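Local coordinates for Lmo0305 protein (Listeria monocytogenes, PDB 3PJ0), which is of unknown function but belongs to the fold-type I family of pyridoxal-phosphate proteins, carrying its cofactor covalently on a lysine, at residues 63-68 against 220-225; 265-270 against 290-295; 272-277 against 350-355. One frame throughout, in Å; residues are numbered along the deposited sequence.

Interaction 1. Residues 63-68 against 220-225; sequences KQSAVF and GNDDFV
Gln64 OE1 is gripped by two donors: the backbone N of Asp222, 2.9 Å from Gln64 OE1, and a water that in turn accepts from the N of Asp223. The N-H of Asp222 points almost straight at the oxygen (173°), in the plane of the amide carbonyl. The glutamine chain, extended beyond CG, brings OE1 to the start of helix 222-234. A second water accepts from Gln64 N and donates to Asn221 OD1. Beside this polar layer Ser65 and Gly220 form an antiparallel hydrogen-bonded pair, Gly220 N lying 3.0 Å from Ser65 O and Ser65 N 3.2 Å from Gly220 O. Glycine suits the spot, for the Phe224 ring lies close where a CB would project. In the conformers described, one of two for each residue, Ser65 OG donates a hydrogen bond to the anti lone pair of Asp222 OD1, 3.1 Å from Ser65 OG; the hydroxyl also touches Val225 CB. Deeper in, Val225 CG1 meets Val67 CB at 4.0 Å. At this turn between strand 216-220 and helix 222-234, the positive end of the helix would favour both the Gln64 oxygen and the anionic form of Asp222.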
loop_
_atom_site.group_PDB
_atom_site.type_symbol
_atom_site.label_atom_id
_atom_site.label_comp_id
_atom_site.label_asym_id
_atom_site.label_seq_id
_atom_site.Cartn_x
_atom_site.Cartn_y
_atom_site.Cartn_z
ATOM N N LYS A 63 -15.366 11.696 -14.344
ATOM C CA LYS A 63 -14.009 11.958 -14.826
ATOM C C LYS A 63 -13.628 10.939 -15.907
ATOM O O LYS A 63 -14.210 9.842 -15.987
ATOM C CB LYS A 63 -13.001 11.941 -13.667
ATOM C CG LYS A 63 -13.232 12.973 -12.579
ATOM C CD LYS A 63 -13.256 14.373 -13.159
ATOM C CE LYS A 63 -13.595 15.451 -12.114
ATOM N NZ LYS A 63 -13.560 16.797 -12.804
ATOM N N GLN A 64 -12.658 11.298 -16.741
ATOM C CA GLN A 64 -12.234 10.422 -17.834
ATOM C C GLN A 64 -11.640 9.097 -17.350
ATOM O O GLN A 64 -11.898 8.042 -17.921
ATOM C CB GLN A 64 -11.189 11.125 -18.723
ATOM C CG GLN A 64 -11.662 12.374 -19.487
ATOM C CD GLN A 64 -10.600 12.895 -20.466
ATOM O OE1 GLN A 64 -9.393 12.696 -20.266
ATOM N NE2 GLN A 64 -11.054 13.565 -21.544
ATOM N N SER A 65 -10.835 9.145 -16.298
ATOM C CA SER A 65 -10.269 7.921 -15.777
ATOM C C SER A 65 -9.861 8.089 -14.327
ATOM O O SER A 65 -9.925 9.187 -13.754
ATOM C CB SER A 65 -9.112 7.404 -16.652
ATOM O OG SER A 65 -8.005 8.283 -16.685
ATOM N N ALA A 66 -9.437 6.979 -13.746
ATOM C CA ALA A 66 -9.115 6.912 -12.322
ATOM C C ALA A 66 -8.066 5.860 -12.095
ATOM O O ALA A 66 -7.850 4.983 -12.948
ATOM C CB ALA A 66 -10.369 6.572 -11.492
ATOM N N VAL A 67 -7.418 5.961 -10.934
ATOM C CA VAL A 67 -6.411 5.008 -10.532
ATOM C C VAL A 67 -6.664 4.635 -9.080
ATOM O O VAL A 67 -6.863 5.501 -8.203
ATOM C CB VAL A 67 -4.954 5.530 -10.745
ATOM C CG1 VAL A 67 -4.809 6.919 -10.249
ATOM C CG2 VAL A 67 -3.911 4.569 -10.101
ATOM N N PHE A 68 -6.658 3.335 -8.830
ATOM C CA PHE A 68 -6.823 2.845 -7.482
ATOM C C PHE A 68 -5.487 2.887 -6.727
ATOM O O PHE A 68 -4.483 2.286 -7.158
ATOM C CB PHE A 68 -7.429 1.430 -7.464
ATOM C CG PHE A 68 -7.780 0.961 -6.077
ATOM C CD1 PHE A 68 -9.017 1.243 -5.546
ATOM C CD2 PHE A 68 -6.850 0.274 -5.294
ATOM C CE1 PHE A 68 -9.359 0.827 -4.259
ATOM C CE2 PHE A 68 -7.163 -0.130 -4.006
ATOM C CZ PHE A 68 -8.425 0.155 -3.475
ATOM N N GLY A 220 -9.430 11.987 -12.665
ATOM C CA GLY A 220 -9.291 13.222 -13.439
ATOM C C GLY A 220 -9.109 12.905 -14.905
ATOM O O GLY A 220 -9.549 11.867 -15.362
ATOM N N ASN A 221 -8.488 13.809 -15.649
ATOM C CA ASN A 221 -8.275 13.571 -17.068
ATOM C C ASN A 221 -7.304 12.418 -17.264
ATOM O O ASN A 221 -6.474 12.139 -16.370
ATOM C CB ASN A 221 -7.709 14.818 -17.754
ATOM C CG ASN A 221 -8.738 15.917 -17.927
ATOM O OD1 ASN A 221 -9.944 15.716 -17.740
ATOM N ND2 ASN A 221 -8.262 17.095 -18.322
ATOM N N ASP A 222 -7.425 11.761 -18.421
ATOM C CA ASP A 222 -6.539 10.667 -18.834
ATOM C C ASP A 222 -5.056 10.996 -18.643
ATOM O O ASP A 222 -4.302 10.230 -18.014
ATOM C CB ASP A 222 -6.745 10.343 -20.323
ATOM C CG ASP A 222 -8.000 9.541 -20.601
ATOM O OD1 ASP A 222 -8.569 8.933 -19.671
ATOM O OD2 ASP A 222 -8.393 9.471 -21.793
ATOM N N ASP A 223 -4.642 12.142 -19.164
ATOM C CA ASP A 223 -3.204 12.549 -19.087
ATOM C C ASP A 223 -2.732 12.673 -17.636
ATOM O O ASP A 223 -1.617 12.229 -17.300
ATOM C CB ASP A 223 -2.928 13.851 -19.800
ATOM C CG ASP A 223 -3.090 13.746 -21.302
ATOM O OD1 ASP A 223 -3.214 12.629 -21.850
ATOM O OD2 ASP A 223 -3.050 14.810 -21.932
ATOM N N PHE A 224 -3.576 13.295 -16.809
ATOM C CA PHE A 224 -3.321 13.409 -15.365
ATOM C C PHE A 224 -3.161 12.039 -14.689
ATOM O O PHE A 224 -2.197 11.822 -13.961
ATOM C CB PHE A 224 -4.444 14.234 -14.685
ATOM C CG PHE A 224 -4.384 14.252 -13.170
ATOM C CD1 PHE A 224 -3.615 15.195 -12.504
ATOM C CD2 PHE A 224 -5.152 13.373 -12.413
ATOM C CE1 PHE A 224 -3.582 15.232 -11.100
ATOM C CE2 PHE A 224 -5.105 13.381 -11.002
ATOM C CZ PHE A 224 -4.306 14.309 -10.354
ATOM N N VAL A 225 -4.106 11.127 -14.936
ATOM C CA VAL A 225 -4.096 9.776 -14.340
ATOM C C VAL A 225 -2.886 8.970 -14.792
ATOM O O VAL A 225 -2.260 8.234 -13.986
ATOM C CB VAL A 225 -5.438 9.031 -14.587
ATOM C CG1 VAL A 225 -5.383 7.554 -14.138
ATOM C CG2 VAL A 225 -6.574 9.748 -13.873
HETATM O O HOH W 1 -11.823 14.183 -16.447
HETATM O O HOH W 2 -6.523 13.735 -20.829
#

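Interaction 2. Residues 265-270 against 290-295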
loop_
_atom_site.group_PDB
_atom_site.type_symbol
_atom_site.label_atom_id
_atom_site.label_comp_id
_atom_site.label_asym_id
_atom_site.label_seq_id
_atom_site.Cartn_x
_atom_site.Cartn_y
_atom_site.Cartn_z
ATOM N N GLU A 265 -29.553 12.191 8.179
ATOM C CA GLU A 265 -30.745 12.423 9.009
ATOM C C GLU A 265 -30.531 11.978 10.450
ATOM O O GLU A 265 -30.941 12.681 11.409
ATOM C CB GLU A 265 -31.972 11.725 8.413
ATOM C CG GLU A 265 -32.446 12.383 7.108
ATOM C CD GLU A 265 -32.947 13.841 7.280
ATOM O OE1 GLU A 265 -33.754 14.098 8.210
ATOM O OE2 GLU A 265 -32.557 14.709 6.453
ATOM N N ALA A 266 -29.860 10.836 10.607
ATOM C CA ALA A 266 -29.568 10.293 11.920
ATOM C C ALA A 266 -28.638 11.213 12.658
ATOM O O ALA A 266 -28.878 11.529 13.833
ATOM C CB ALA A 266 -28.953 8.897 11.798
ATOM N N ALA A 267 -27.565 11.655 11.989
ATOM C CA ALA A 267 -26.628 12.609 12.606
ATOM C C ALA A 267 -27.337 13.880 13.094
ATOM O O ALA A 267 -27.018 14.408 14.174
ATOM C CB ALA A 267 -25.483 12.964 11.630
ATOM N N LYS A 268 -28.260 14.400 12.282
ATOM C CA LYS A 268 -29.019 15.598 12.674
ATOM C C LYS A 268 -29.876 15.344 13.926
ATOM O O LYS A 268 -29.880 16.161 14.847
ATOM C CB LYS A 268 -29.873 16.110 11.518
ATOM C CG LYS A 268 -29.028 16.778 10.424
ATOM C CD LYS A 268 -29.903 17.465 9.382
ATOM C CE LYS A 268 -30.627 16.497 8.523
ATOM N NZ LYS A 268 -31.590 17.196 7.636
ATOM N N GLY A 269 -30.583 14.216 13.963
ATOM C CA GLY A 269 -31.395 13.838 15.126
ATOM C C GLY A 269 -30.522 13.741 16.378
ATOM O O GLY A 269 -30.883 14.264 17.436
ATOM N N LEU A 270 -29.362 13.091 16.258
ATOM C CA LEU A 270 -28.436 12.940 17.382
ATOM C C LEU A 270 -27.908 14.299 17.848
ATOM O O LEU A 270 -27.884 14.565 19.038
ATOM C CB LEU A 270 -27.276 12.013 16.997
ATOM C CG LEU A 270 -26.296 11.577 18.084
ATOM C CD1 LEU A 270 -27.050 11.012 19.282
ATOM C CD2 LEU A 270 -25.284 10.543 17.537
ATOM N N ASN A 290 -22.780 13.190 7.976
ATOM C CA ASN A 290 -22.988 12.188 9.009
ATOM C C ASN A 290 -22.161 12.455 10.275
ATOM O O ASN A 290 -22.231 11.695 11.238
ATOM C CB ASN A 290 -22.622 10.815 8.453
ATOM C CG ASN A 290 -21.184 10.689 8.184
ATOM O OD1 ASN A 290 -20.558 11.630 7.644
ATOM N ND2 ASN A 290 -20.601 9.540 8.553
HETATM N N MSE A 291 -21.380 13.532 10.273
HETATM C CA MSE A 291 -20.480 13.810 11.360
HETATM C C MSE A 291 -20.672 15.164 11.997
HETATM O O MSE A 291 -21.319 16.055 11.437
HETATM C CB MSE A 291 -19.032 13.713 10.877
HETATM C CG MSE A 291 -18.575 14.819 9.963
HETATM SE SE MSE A 291 -16.630 14.885 9.756
HETATM C CE MSE A 291 -16.178 15.373 11.575
ATOM N N PHE A 292 -20.074 15.306 13.176
ATOM C CA PHE A 292 -20.078 16.552 13.923
ATOM C C PHE A 292 -19.178 16.346 15.142
ATOM O O PHE A 292 -18.761 15.225 15.428
ATOM C CB PHE A 292 -21.500 17.004 14.336
ATOM C CG PHE A 292 -22.266 15.994 15.130
ATOM C CD1 PHE A 292 -22.155 15.938 16.511
ATOM C CD2 PHE A 292 -23.118 15.079 14.485
ATOM C CE1 PHE A 292 -22.876 14.975 17.249
ATOM C CE2 PHE A 292 -23.811 14.136 15.212
ATOM C CZ PHE A 292 -23.700 14.076 16.587
ATOM N N HIS A 293 -18.853 17.450 15.803
ATOM C CA HIS A 293 -18.081 17.449 17.038
ATOM C C HIS A 293 -19.000 17.905 18.169
ATOM O O HIS A 293 -19.832 18.749 17.972
ATOM C CB HIS A 293 -16.909 18.404 16.882
ATOM C CG HIS A 293 -15.835 17.871 16.006
ATOM N ND1 HIS A 293 -14.648 18.535 15.781
ATOM C CD2 HIS A 293 -15.756 16.704 15.326
ATOM C CE1 HIS A 293 -13.904 17.808 14.968
ATOM N NE2 HIS A 293 -14.541 16.676 14.714
ATOM N N VAL A 294 -18.837 17.319 19.354
ATOM C CA VAL A 294 -19.647 17.643 20.553
ATOM C C VAL A 294 -18.717 18.321 21.549
ATOM O O VAL A 294 -17.664 17.787 21.870
ATOM C CB VAL A 294 -20.220 16.344 21.178
ATOM C CG1 VAL A 294 -21.029 16.605 22.431
ATOM C CG2 VAL A 294 -21.062 15.562 20.113
ATOM N N TYR A 295 -19.104 19.493 22.022
ATOM C CA TYR A 295 -18.297 20.300 22.919
ATOM C C TYR A 295 -18.997 20.444 24.241
ATOM O O TYR A 295 -20.212 20.639 24.287
ATOM C CB TYR A 295 -18.081 21.699 22.329
ATOM C CG TYR A 295 -16.928 21.828 21.366
ATOM C CD1 TYR A 295 -17.009 21.319 20.063
ATOM C CD2 TYR A 295 -15.760 22.483 21.750
ATOM C CE1 TYR A 295 -15.942 21.437 19.175
ATOM C CE2 TYR A 295 -14.690 22.630 20.864
ATOM C CZ TYR A 295 -14.788 22.107 19.569
ATOM O OH TYR A 295 -13.725 22.230 18.697
#
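Phe292 reaches from strand 291-296 with CE2 and CZ leading toward helix 260-275. Its CB points toward the helix, and chi1 of 56° sets CG in the crowded position between backbone N and carbonyl carbon, with CE2 and CZ nearest the helix. Leu270 comes to meet it at about a right angle: CG, set anti to the backbone N (chi1 -172°), lies at the ring edge, near the ring plane, with Leu270 CG 3.9 Å from Phe292 CZ. In the deposited conformer described, one of two, the CD2 branch touches the same ring carbon. One turn earlier Ala267 faces the strand, and its carbonyl O approaches Phe292 CE2 obliquely at 3.4 Å, while the methyl CB stands 4.1 Å from Phe292 CE2. The same methyl rests on the backbone at the strand's start, with Ala267 CB 3.5 Å from Asn290 O. A small residue suits this place, where the two backbones come within 5.1 Å between the CA atoms of Ala267 and Asn290. Farther along, a branched leucine and a broad ring suit a buried helix-sheet interface, both being apolar and long enough to meet across it. No hydrogen bond joins the segments; the contact is van der Waals packing. Asn290 gives its ND2 to Val336 O. Val334 and Thr282, on the flanking strands, also touch Phe292. With axes 8.9 Å apart and only 17° from parallel, this is the layered packing of a helix along an antiparallel sheet, as in the small C-terminal domain of fold-type I pyridoxal-phosphate proteins.

Interaction 3. Residues 272-277 against 350-355; sequences ERFNSC and LVFRCL
Phe352 lies with one face under the aliphatic part of Arg273 and its edge against the face of Phe274. In the Arg273 conformer described, one of two, CB sits over the ring centre, 3.8 Å from the Phe352 centroid and only 12° off the normal, a CH-pi contact; the extended chain then carries Arg273 CD across to Phe352 CE2, also at 3.8 Å. Arginine suits this margin, since in that conformer its methylenes cover the ring while its guanidinium goes on to a salt bridge with Glu349. Val351 CG1 covers the opposite face, toward the rim. The two phenylalanines make a T-shaped stack, Phe352 CE1 lying over the centre of the Phe274 ring, with centroids 5.0 Å apart and planes at 77°. Leu355 CD2 completes the apolar patch, 4.0 Å from Phe274 CE1 and equally far from Cys277 SG, the compact thiol fitting beside the leucine and the Phe352 edge. The contact thus joins the last turns of helix 260-275 and the residues after them to helix 345-358, with Phe274 also packing on strand 280-283 and Leu355 on Ile310 of helix 300-314.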
loop_
_atom_site.group_PDB
_atom_site.type_symbol
_atom_site.label_atom_id
_atom_site.label_comp_id
_atom_site.label_asym_id
_atom_site.label_seq_id
_atom_site.Cartn_x
_atom_site.Cartn_y
_atom_site.Cartn_z
ATOM N N GLU A 272 -29.305 17.172 17.574
ATOM C CA GLU A 272 -30.394 17.866 18.300
ATOM C C GLU A 272 -30.440 17.444 19.757
ATOM O O GLU A 272 -30.659 18.272 20.648
ATOM C CB GLU A 272 -31.782 17.571 17.715
ATOM C CG GLU A 272 -32.152 18.337 16.469
ATOM C CD GLU A 272 -33.614 18.132 16.080
ATOM O OE1 GLU A 272 -34.405 17.654 16.918
ATOM O OE2 GLU A 272 -33.977 18.466 14.926
ATOM N N ARG A 273 -30.269 16.155 20.002
ATOM C CA ARG A 273 -30.309 15.646 21.368
ATOM C C ARG A 273 -29.110 16.159 22.164
ATOM O O ARG A 273 -29.288 16.592 23.289
ATOM C CB ARG A 273 -30.306 14.103 21.405
ATOM C CG ARG A 273 -31.514 13.392 20.773
ATOM C CD ARG A 273 -31.253 11.865 20.727
ATOM N NE ARG A 273 -32.362 11.065 20.195
ATOM C CZ ARG A 273 -33.265 10.413 20.928
ATOM N NH1 ARG A 273 -33.241 10.449 22.258
ATOM N NH2 ARG A 273 -34.218 9.712 20.320
ATOM N N PHE A 274 -27.909 16.163 21.587
ATOM C CA PHE A 274 -26.746 16.736 22.276
ATOM C C PHE A 274 -26.952 18.226 22.617
ATOM O O PHE A 274 -26.770 18.640 23.772
ATOM C CB PHE A 274 -25.455 16.548 21.460
ATOM C CG PHE A 274 -24.822 15.200 21.633
ATOM C CD1 PHE A 274 -24.284 14.834 22.870
ATOM C CD2 PHE A 274 -24.734 14.304 20.578
ATOM C CE1 PHE A 274 -23.689 13.578 23.047
ATOM C CE2 PHE A 274 -24.127 13.063 20.742
ATOM C CZ PHE A 274 -23.618 12.695 21.980
ATOM N N ASN A 275 -27.391 19.009 21.633
ATOM C CA ASN A 275 -27.612 20.435 21.831
ATOM C C ASN A 275 -28.679 20.729 22.878
ATOM O O ASN A 275 -28.631 21.774 23.524
ATOM C CB ASN A 275 -27.988 21.122 20.504
ATOM C CG ASN A 275 -26.773 21.370 19.592
ATOM O OD1 ASN A 275 -25.856 22.138 19.952
ATOM N ND2 ASN A 275 -26.789 20.781 18.396
ATOM N N SER A 276 -29.631 19.813 23.056
ATOM C CA SER A 276 -30.699 19.996 24.041
ATOM C C SER A 276 -30.167 19.903 25.475
ATOM O O SER A 276 -30.853 20.306 26.420
ATOM C CB SER A 276 -31.837 18.973 23.823
ATOM O OG SER A 276 -31.454 17.645 24.170
ATOM N N CYS A 277 -28.953 19.377 25.634
ATOM C CA CYS A 277 -28.342 19.212 26.956
ATOM C C CYS A 277 -27.642 20.487 27.400
ATOM O O CYS A 277 -26.968 21.171 26.601
ATOM C CB CYS A 277 -27.367 18.037 26.989
ATOM S SG CYS A 277 -28.160 16.439 26.624
ATOM N N LEU A 350 -32.111 6.585 27.249
ATOM C CA LEU A 350 -31.524 6.591 28.584
ATOM C C LEU A 350 -30.207 7.361 28.642
ATOM O O LEU A 350 -29.947 8.075 29.625
ATOM C CB LEU A 350 -31.351 5.166 29.088
ATOM C CG LEU A 350 -30.942 4.949 30.541
ATOM C CD1 LEU A 350 -31.904 5.613 31.539
ATOM C CD2 LEU A 350 -30.865 3.444 30.789
ATOM N N VAL A 351 -29.400 7.223 27.585
ATOM C CA VAL A 351 -28.128 7.929 27.466
ATOM C C VAL A 351 -28.310 9.426 27.681
ATOM O O VAL A 351 -27.586 10.039 28.455
ATOM C CB VAL A 351 -27.491 7.721 26.066
ATOM C CG1 VAL A 351 -26.467 8.826 25.761
ATOM C CG2 VAL A 351 -26.897 6.320 25.958
ATOM N N PHE A 352 -29.297 9.998 26.997
ATOM C CA PHE A 352 -29.557 11.425 27.074
ATOM C C PHE A 352 -30.309 11.851 28.323
ATOM O O PHE A 352 -30.040 12.920 28.853
ATOM C CB PHE A 352 -30.200 11.903 25.779
ATOM C CG PHE A 352 -29.261 11.808 24.620
ATOM C CD1 PHE A 352 -28.310 12.805 24.408
ATOM C CD2 PHE A 352 -29.251 10.699 23.792
ATOM C CE1 PHE A 352 -27.405 12.709 23.369
ATOM C CE2 PHE A 352 -28.341 10.606 22.757
ATOM C CZ PHE A 352 -27.421 11.623 22.544
ATOM N N ARG A 353 -31.227 11.020 28.808
ATOM C CA ARG A 353 -31.868 11.301 30.085
ATOM C C ARG A 353 -30.748 11.402 31.133
ATOM O O ARG A 353 -30.716 12.365 31.904
ATOM C CB ARG A 353 -32.879 10.209 30.442
ATOM N N CYS A 354 -29.804 10.451 31.119
ATOM C CA CYS A 354 -28.666 10.445 32.068
ATOM C C CYS A 354 -27.707 11.612 31.852
ATOM O O CYS A 354 -27.203 12.203 32.809
ATOM C CB CYS A 354 -27.864 9.142 31.988
ATOM S SG CYS A 354 -28.694 7.678 32.630
ATOM N N LEU A 355 -27.459 11.947 30.590
ATOM C CA LEU A 355 -26.571 13.058 30.266
ATOM C C LEU A 355 -27.145 14.356 30.826
ATOM O O LEU A 355 -26.427 15.130 31.456
ATOM C CB LEU A 355 -26.361 13.164 28.751
ATOM C CG LEU A 355 -25.155 13.987 28.291
ATOM C CD1 LEU A 355 -23.878 13.453 28.921
ATOM C CD2 LEU A 355 -25.049 13.976 26.754
#

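Along the chain interaction 1 closes before the other two open, and the segments of interactions 2 and 3 alternate. Interaction 1 lies in the large domain, at outermost strand 65-69 of the mixed sheet, its centre 34 Å from that of interaction 2 and 46 Å from that of interaction 3; the nearest atoms of interactions 1 and 2 are about 19 Å apart. Interactions 2 and 3 belong to the small C-terminal domain, as in fold-type I proteins, with centres 12 Å apart. Helix 260-275, which they share, packs with one flank on the antiparallel sheet and with another on helix 345-358. Leu270 touches Phe352, and Phe274 touches Phe292 and Val294, so the two contacts join in one apolar cluster.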